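The same site in two structures of PaaI protein from Thermus thermophilus, which binds coenzyme A and, as a hotdog-fold member of the thioesterase superfamily, probably hydrolyses acyl-CoA thioesters: PDB 1J1Y (chain A, 1.70 Å), residues G59-L64 and G112-L117, and PDB 1WLV (chain B, 1.90 Å), residues G59-L64 and G112-L117. Both blocks share one frame: the second was fitted to the first on N, CA, C and O of the twelve residues, RMSD 0.31 Å. Numbering follows each deposited sequence.

Structure 1 (1J1Y); sequences GPAVAL and GTVFRL.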
loop_
_atom_site.group_PDB
_atom_site.type_symbol
_atom_site.label_atom_id
_atom_site.label_comp_id
_atom_site.label_asym_id
_atom_site.label_seq_id
_atom_site.Cartn_x
_atom_site.Cartn_y
_atom_site.Cartn_z
ATOM N N GLY A 59 13.302 19.514 -2.192
ATOM C CA GLY A 59 13.402 20.158 -0.897
ATOM C C GLY A 59 13.270 19.091 0.169
ATOM O O GLY A 59 12.921 17.954 -0.151
ATOM N N PRO A 60 13.537 19.415 1.442
ATOM C CA PRO A 60 13.431 18.429 2.521
ATOM C C PRO A 60 12.056 17.780 2.621
ATOM O O PRO A 60 11.029 18.452 2.533
ATOM C CB PRO A 60 13.788 19.239 3.768
ATOM C CG PRO A 60 13.370 20.634 3.400
ATOM C CD PRO A 60 13.861 20.747 1.982
ATOM N N ALA A 61 12.045 16.464 2.793
ATOM C CA ALA A 61 10.794 15.730 2.908
ATOM C C ALA A 61 10.996 14.486 3.754
ATOM O O ALA A 61 12.116 14.002 3.912
ATOM C CB ALA A 61 10.278 15.343 1.528
ATOM N N VAL A 62 9.904 13.976 4.307
ATOM C CA VAL A 62 9.969 12.779 5.126
ATOM C C VAL A 62 8.949 11.786 4.585
ATOM O O VAL A 62 7.825 12.157 4.256
ATOM C CB VAL A 62 9.663 13.102 6.609
ATOM C CG1 VAL A 62 8.257 13.647 6.748
ATOM C CG2 VAL A 62 9.849 11.859 7.465
ATOM N N ALA A 63 9.352 10.527 4.478
ATOM C CA ALA A 63 8.462 9.494 3.970
ATOM C C ALA A 63 7.265 9.272 4.891
ATOM O O ALA A 63 7.405 9.246 6.117
ATOM C CB ALA A 63 9.231 8.189 3.791
ATOM N N LEU A 64 6.088 9.124 4.288
ATOM C CA LEU A 64 4.858 8.870 5.036
ATOM C C LEU A 64 4.384 7.434 4.823
ATOM O O LEU A 64 4.227 6.671 5.771
ATOM C CB LEU A 64 3.736 9.814 4.590
ATOM C CG LEU A 64 3.811 11.301 4.942
ATOM C CD1 LEU A 64 2.580 11.996 4.387
ATOM C CD2 LEU A 64 3.882 11.483 6.453
ATOM N N GLY A 112 5.912 5.368 -3.306
ATOM C CA GLY A 112 6.012 6.067 -2.036
ATOM C C GLY A 112 5.604 7.524 -2.040
ATOM O O GLY A 112 5.756 8.227 -3.039
ATOM N N THR A 113 5.090 7.974 -0.899
ATOM C CA THR A 113 4.655 9.352 -0.740
ATOM C C THR A 113 5.381 9.996 0.431
ATOM O O THR A 113 5.558 9.378 1.480
ATOM C CB THR A 113 3.139 9.420 -0.493
ATOM O OG1 THR A 113 2.452 8.961 -1.665
ATOM C CG2 THR A 113 2.706 10.848 -0.170
ATOM N N VAL A 114 5.807 11.240 0.235
ATOM C CA VAL A 114 6.506 11.976 1.278
ATOM C C VAL A 114 5.711 13.198 1.703
ATOM O O VAL A 114 4.821 13.662 0.984
ATOM C CB VAL A 114 7.890 12.483 0.800
ATOM C CG1 VAL A 114 8.779 11.319 0.416
ATOM C CG2 VAL A 114 7.712 13.426 -0.381
ATOM N N PHE A 115 6.043 13.703 2.887
ATOM C CA PHE A 115 5.437 14.909 3.430
ATOM C C PHE A 115 6.543 15.948 3.258
ATOM O O PHE A 115 7.659 15.753 3.735
ATOM C CB PHE A 115 5.109 14.716 4.916
ATOM C CG PHE A 115 4.468 15.916 5.561
ATOM C CD1 PHE A 115 5.182 17.100 5.732
ATOM C CD2 PHE A 115 3.150 15.861 5.997
ATOM C CE1 PHE A 115 4.590 18.214 6.331
ATOM C CE2 PHE A 115 2.548 16.969 6.597
ATOM C CZ PHE A 115 3.273 18.148 6.764
ATOM N N ARG A 116 6.243 17.040 2.565
ATOM C CA ARG A 116 7.242 18.074 2.329
ATOM C C ARG A 116 7.386 19.017 3.521
ATOM O O ARG A 116 6.409 19.600 3.989
ATOM C CB ARG A 116 6.885 18.856 1.065
ATOM C CG ARG A 116 6.696 17.964 -0.156
ATOM C CD ARG A 116 6.460 18.784 -1.401
ATOM N NE ARG A 116 7.639 19.566 -1.754
ATOM C CZ ARG A 116 7.638 20.554 -2.641
ATOM N NH1 ARG A 116 6.515 20.883 -3.264
ATOM N NH2 ARG A 116 8.758 21.212 -2.903
ATOM N N LEU A 117 8.617 19.155 4.005
ATOM C CA LEU A 117 8.909 20.008 5.153
ATOM C C LEU A 117 9.141 21.459 4.740
ATOM O O LEU A 117 9.149 21.737 3.522
ATOM C CB LEU A 117 10.142 19.482 5.891
ATOM C CG LEU A 117 10.103 18.018 6.344
ATOM C CD1 LEU A 117 11.450 17.630 6.938
ATOM C CD2 LEU A 117 8.990 17.820 7.361
HETATM O O HOH W 1 10.114 17.936 -1.235
#
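Val-62 O accepts from Phe-115 N at 2.7 Å, nearly straight (170°), and on its flank meets the CA-H of Val-114, with O and CA 3.3 Å apart. Val-62 N returns a bond to Phe-115 O, and Leu-64 N bonds to Thr-113 O. These bonds pair the start of strand 61-70, outermost in the sheet of this chain, with the end of strand 105-116 in the antiparallel hotdog sheet. With chi1 at 62°, CG1 of Val-62 sits between its backbone N and carbonyl carbon and meets Phe-115 CB at 3.8 Å. Leu-64 packs against the same CB: chi1 of -70° sets CG beside the backbone N, and CD1 lies 3.8 Å from Phe-115 CB. Leu-64 also packs on Leu-64 of another subunit; Ala-63, between the two, belongs to the CoA-binding site. Ala-61 CB meets Val-114 CG2 at 3.7 Å, and Val-114 touches Phe-51 of helix 40-56. A water accepts from Arg-116 NE at 3.0 Å and donates to Gly-59 O; Arg-116 NH1 bonds to Ser-90 O.

Structure 1 against structure 2
At Val-62(A) and Val-62(B) the models differ in chi1, 62° against -62°. One methyl keeps its place: it is CG1 in Val-62(A) and CG2 in Val-62(B). The place of CG2 of Val-62(A), anti to the backbone N and beside the carbonyl carbon, is left; CG1 of Val-62(B) is instead anti to the carbonyl carbon, beside the backbone N. Phe-115(A) and Leu-117(A) are touched as are Phe-115(B) and Leu-117(B).

Leu-64(A) and Leu-64(B) differ in both torsions, chi1 -70° against -170° and chi2 -180° against 60°, and their CG atoms stand 1.3 Å apart after superposition. The branch point is displaced, while the methyl ends fall near one another's places: CD1 of Leu-64(B) near that of CD2 of Leu-64(A), and CD2 of Leu-64(B) near that of CD1 of Leu-64(A). The touches with Thr-113(A), Val-114(A) and Phe-115(A) recur with Thr-113(B), Val-114(B) and Phe-115(B).

Coenzyme A is modelled in structure 2 alone, touching Val-62(B), Ala-63(B), Leu-64(B) and Phe-115(B); its N4P donates to Ala-63(B) O.

The CA atoms coincide within the error, and the side chains of Val-114(A), Phe-115(A), Arg-116(A) and Leu-117(A) keep their place in structure 2. The bond from Leu-64(A) N to Thr-113(A) O recurs from Leu-64(B) N to Thr-113(B) O.

Structure 2 (1WLV); sequences GPAVAL and GTVFRL. With COA (coenzyme A), chain C.
Val-62 O accepts from Phe-115 N at 2.9 Å, close to straight (164°), with the CA-H of Val-114 on its flank, O and CA 3.2 Å apart. Val-62 N bonds back to Phe-115 O, and Leu-64 N bonds to Thr-113 O. In Val-62, chi1 of -62° leaves CG2 between the backbone N and carbonyl carbon, 4.1 Å from Phe-115 CB. Leu-64 has CG opposite its backbone N (chi1 -170°), and its CD1 stands 4.3 Å from Phe-115 CB; the side chain packs on Leu-64 of another subunit. Ala-61 CB meets Val-114 CG2 at 3.9 Å, and Val-114 touches Phe-51. A water accepts from Arg-116 NE at 2.9 Å and bonds weakly to Gly-59 O, while Arg-116 NH1 bonds to Ser-90 O. The pantetheine arm of coenzyme A packs here: its N4P donates to Ala-63 O at 3.2 Å, and its CCP lies over the centre of the Phe-115 ring, 4.1 Å above the plane. Its CDP methyl touches Leu-64 CD1, and Ser-90, Arg-91 and Arg-92 of another subunit bind the cofactor too.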
loop_
_atom_site.group_PDB
_atom_site.type_symbol
_atom_site.label_atom_id
_atom_site.label_comp_id
_atom_site.label_asym_id
_atom_site.label_seq_id
_atom_site.Cartn_x
_atom_site.Cartn_y
_atom_site.Cartn_z
ATOM N N GLY B 59 13.414 19.437 -2.093
ATOM C CA GLY B 59 13.432 20.160 -0.835
ATOM C C GLY B 59 13.297 19.152 0.292
ATOM O O GLY B 59 13.114 17.963 0.025
ATOM N N PRO B 60 13.374 19.586 1.559
ATOM C CA PRO B 60 13.258 18.662 2.690
ATOM C C PRO B 60 11.967 17.849 2.683
ATOM O O PRO B 60 10.871 18.406 2.651
ATOM C CB PRO B 60 13.370 19.587 3.904
ATOM C CG PRO B 60 12.810 20.886 3.396
ATOM C CD PRO B 60 13.446 20.982 2.031
ATOM N N ALA B 61 12.109 16.528 2.712
ATOM C CA ALA B 61 10.953 15.638 2.712
ATOM C C ALA B 61 11.220 14.368 3.517
ATOM O O ALA B 61 12.355 13.892 3.586
ATOM C CB ALA B 61 10.581 15.277 1.276
ATOM N N VAL B 62 10.168 13.824 4.127
ATOM C CA VAL B 62 10.290 12.593 4.904
ATOM C C VAL B 62 9.248 11.577 4.437
ATOM O O VAL B 62 8.184 11.950 3.951
ATOM C CB VAL B 62 10.097 12.854 6.417
ATOM C CG1 VAL B 62 11.182 13.805 6.925
ATOM C CG2 VAL B 62 8.715 13.431 6.674
ATOM N N ALA B 63 9.560 10.294 4.587
ATOM C CA ALA B 63 8.649 9.235 4.168
ATOM C C ALA B 63 7.358 9.274 4.977
ATOM O O ALA B 63 7.392 9.310 6.205
ATOM C CB ALA B 63 9.325 7.879 4.323
ATOM N N LEU B 64 6.225 9.267 4.279
ATOM C CA LEU B 64 4.914 9.296 4.924
ATOM C C LEU B 64 4.217 7.933 4.838
ATOM O O LEU B 64 3.939 7.297 5.858
ATOM C CB LEU B 64 4.039 10.361 4.262
ATOM C CG LEU B 64 2.726 10.681 4.972
ATOM C CD1 LEU B 64 3.028 11.196 6.375
ATOM C CD2 LEU B 64 1.951 11.723 4.173
ATOM N N GLY B 112 5.747 5.249 -3.056
ATOM C CA GLY B 112 5.881 6.047 -1.853
ATOM C C GLY B 112 5.472 7.500 -1.943
ATOM O O GLY B 112 5.601 8.147 -2.984
ATOM N N THR B 113 4.966 8.009 -0.828
ATOM C CA THR B 113 4.554 9.397 -0.750
ATOM C C THR B 113 5.312 10.058 0.392
ATOM O O THR B 113 5.423 9.495 1.482
ATOM C CB THR B 113 3.036 9.511 -0.506
ATOM O OG1 THR B 113 2.335 8.952 -1.626
ATOM C CG2 THR B 113 2.626 10.964 -0.332
ATOM N N VAL B 114 5.864 11.237 0.126
ATOM C CA VAL B 114 6.593 11.969 1.151
ATOM C C VAL B 114 5.779 13.158 1.606
ATOM O O VAL B 114 4.851 13.600 0.921
ATOM C CB VAL B 114 7.944 12.535 0.645
ATOM C CG1 VAL B 114 8.904 11.414 0.327
ATOM C CG2 VAL B 114 7.713 13.427 -0.573
ATOM N N PHE B 115 6.140 13.660 2.778
ATOM C CA PHE B 115 5.513 14.835 3.352
ATOM C C PHE B 115 6.611 15.881 3.192
ATOM O O PHE B 115 7.730 15.680 3.666
ATOM C CB PHE B 115 5.194 14.592 4.834
ATOM C CG PHE B 115 4.604 15.783 5.537
ATOM C CD1 PHE B 115 5.411 16.841 5.947
ATOM C CD2 PHE B 115 3.239 15.842 5.800
ATOM C CE1 PHE B 115 4.866 17.942 6.612
ATOM C CE2 PHE B 115 2.681 16.940 6.465
ATOM C CZ PHE B 115 3.499 17.991 6.873
ATOM N N ARG B 116 6.304 16.976 2.502
ATOM C CA ARG B 116 7.292 18.027 2.268
ATOM C C ARG B 116 7.306 19.027 3.418
ATOM O O ARG B 116 6.373 19.809 3.580
ATOM C CB ARG B 116 6.990 18.737 0.942
ATOM C CG ARG B 116 6.942 17.789 -0.253
ATOM C CD ARG B 116 6.755 18.533 -1.564
ATOM N NE ARG B 116 7.909 19.366 -1.892
ATOM C CZ ARG B 116 7.903 20.320 -2.818
ATOM N NH1 ARG B 116 6.802 20.568 -3.513
ATOM N NH2 ARG B 116 9.001 21.030 -3.047
ATOM N N LEU B 117 8.374 18.993 4.209
ATOM C CA LEU B 117 8.512 19.876 5.362
ATOM C C LEU B 117 8.443 21.344 4.972
ATOM O O LEU B 117 9.027 21.706 3.930
ATOM C CB LEU B 117 9.838 19.591 6.080
ATOM C CG LEU B 117 10.009 18.166 6.617
ATOM C CD1 LEU B 117 11.419 17.974 7.155
ATOM C CD2 LEU B 117 8.980 17.905 7.701
HETATM N N1A COA C . 12.284 16.113 16.245
HETATM C C2A COA C . 11.651 15.357 17.182
HETATM N N3A COA C . 10.334 15.069 16.993
HETATM C C4A COA C . 9.603 15.483 15.926
HETATM C C5A COA C . 10.263 16.276 14.936
HETATM C C6A COA C . 11.605 16.558 15.152
HETATM N N6A COA C . 12.276 17.313 14.236
HETATM N N7A COA C . 9.344 16.585 13.946
HETATM C C8A COA C . 8.209 15.997 14.351
HETATM N N9A COA C . 8.292 15.331 15.513
HETATM C C1B COA C . 7.123 14.656 16.077
HETATM C C2B COA C . 6.181 15.451 16.995
HETATM O O2B COA C . 6.746 15.873 18.236
HETATM C C3B COA C . 4.963 14.528 17.103
HETATM O O3B COA C . 5.169 13.465 18.068
HETATM P P3B COA C . 4.310 13.620 19.372
HETATM O O7A COA C . 2.789 13.613 19.035
HETATM O O8A COA C . 4.660 14.956 20.096
HETATM O O9A COA C . 4.728 12.374 20.196
HETATM C C4B COA C . 4.914 13.998 15.653
HETATM O O4B COA C . 6.270 13.889 15.225
HETATM C C5B COA C . 4.129 14.897 14.655
HETATM O O5B COA C . 4.699 16.227 14.420
HETATM P P1A COA C . 3.868 17.530 14.203
HETATM O O1A COA C . 2.398 17.362 14.654
HETATM O O2A COA C . 4.620 18.653 14.980
HETATM O O3A COA C . 3.923 17.973 12.709
HETATM P P2A COA C . 3.430 17.281 11.397
HETATM O O4A COA C . 1.926 17.059 11.477
HETATM O O5A COA C . 3.812 18.250 10.260
HETATM O O6A COA C . 4.205 15.936 11.150
HETATM C CBP COA C . 5.233 14.265 9.704
HETATM C CCP COA C . 3.984 15.121 9.950
HETATM C CDP COA C . 4.995 13.404 8.446
HETATM C CEP COA C . 6.387 15.257 9.411
HETATM C CAP COA C . 5.432 13.419 10.984
HETATM O OAP COA C . 4.303 12.551 11.156
HETATM C C9P COA C . 6.725 12.601 11.043
HETATM O O9P COA C . 7.772 13.068 11.485
HETATM N N8P COA C . 6.596 11.347 10.566
HETATM C C7P COA C . 7.751 10.450 10.557
HETATM C C6P COA C . 8.591 10.601 9.277
HETATM C C5P COA C . 9.773 9.649 9.321
HETATM O O5P COA C . 10.517 9.570 10.296
HETATM N N4P COA C . 9.897 8.925 8.189
HETATM C C3P COA C . 10.965 7.933 7.992
HETATM C C2P COA C . 12.359 8.570 7.865
HETATM S S1P COA C . 12.469 9.747 6.496
HETATM O O HOH W 2 10.353 17.987 -1.102
HETATM O O HOH W 3 10.084 20.500 1.112
#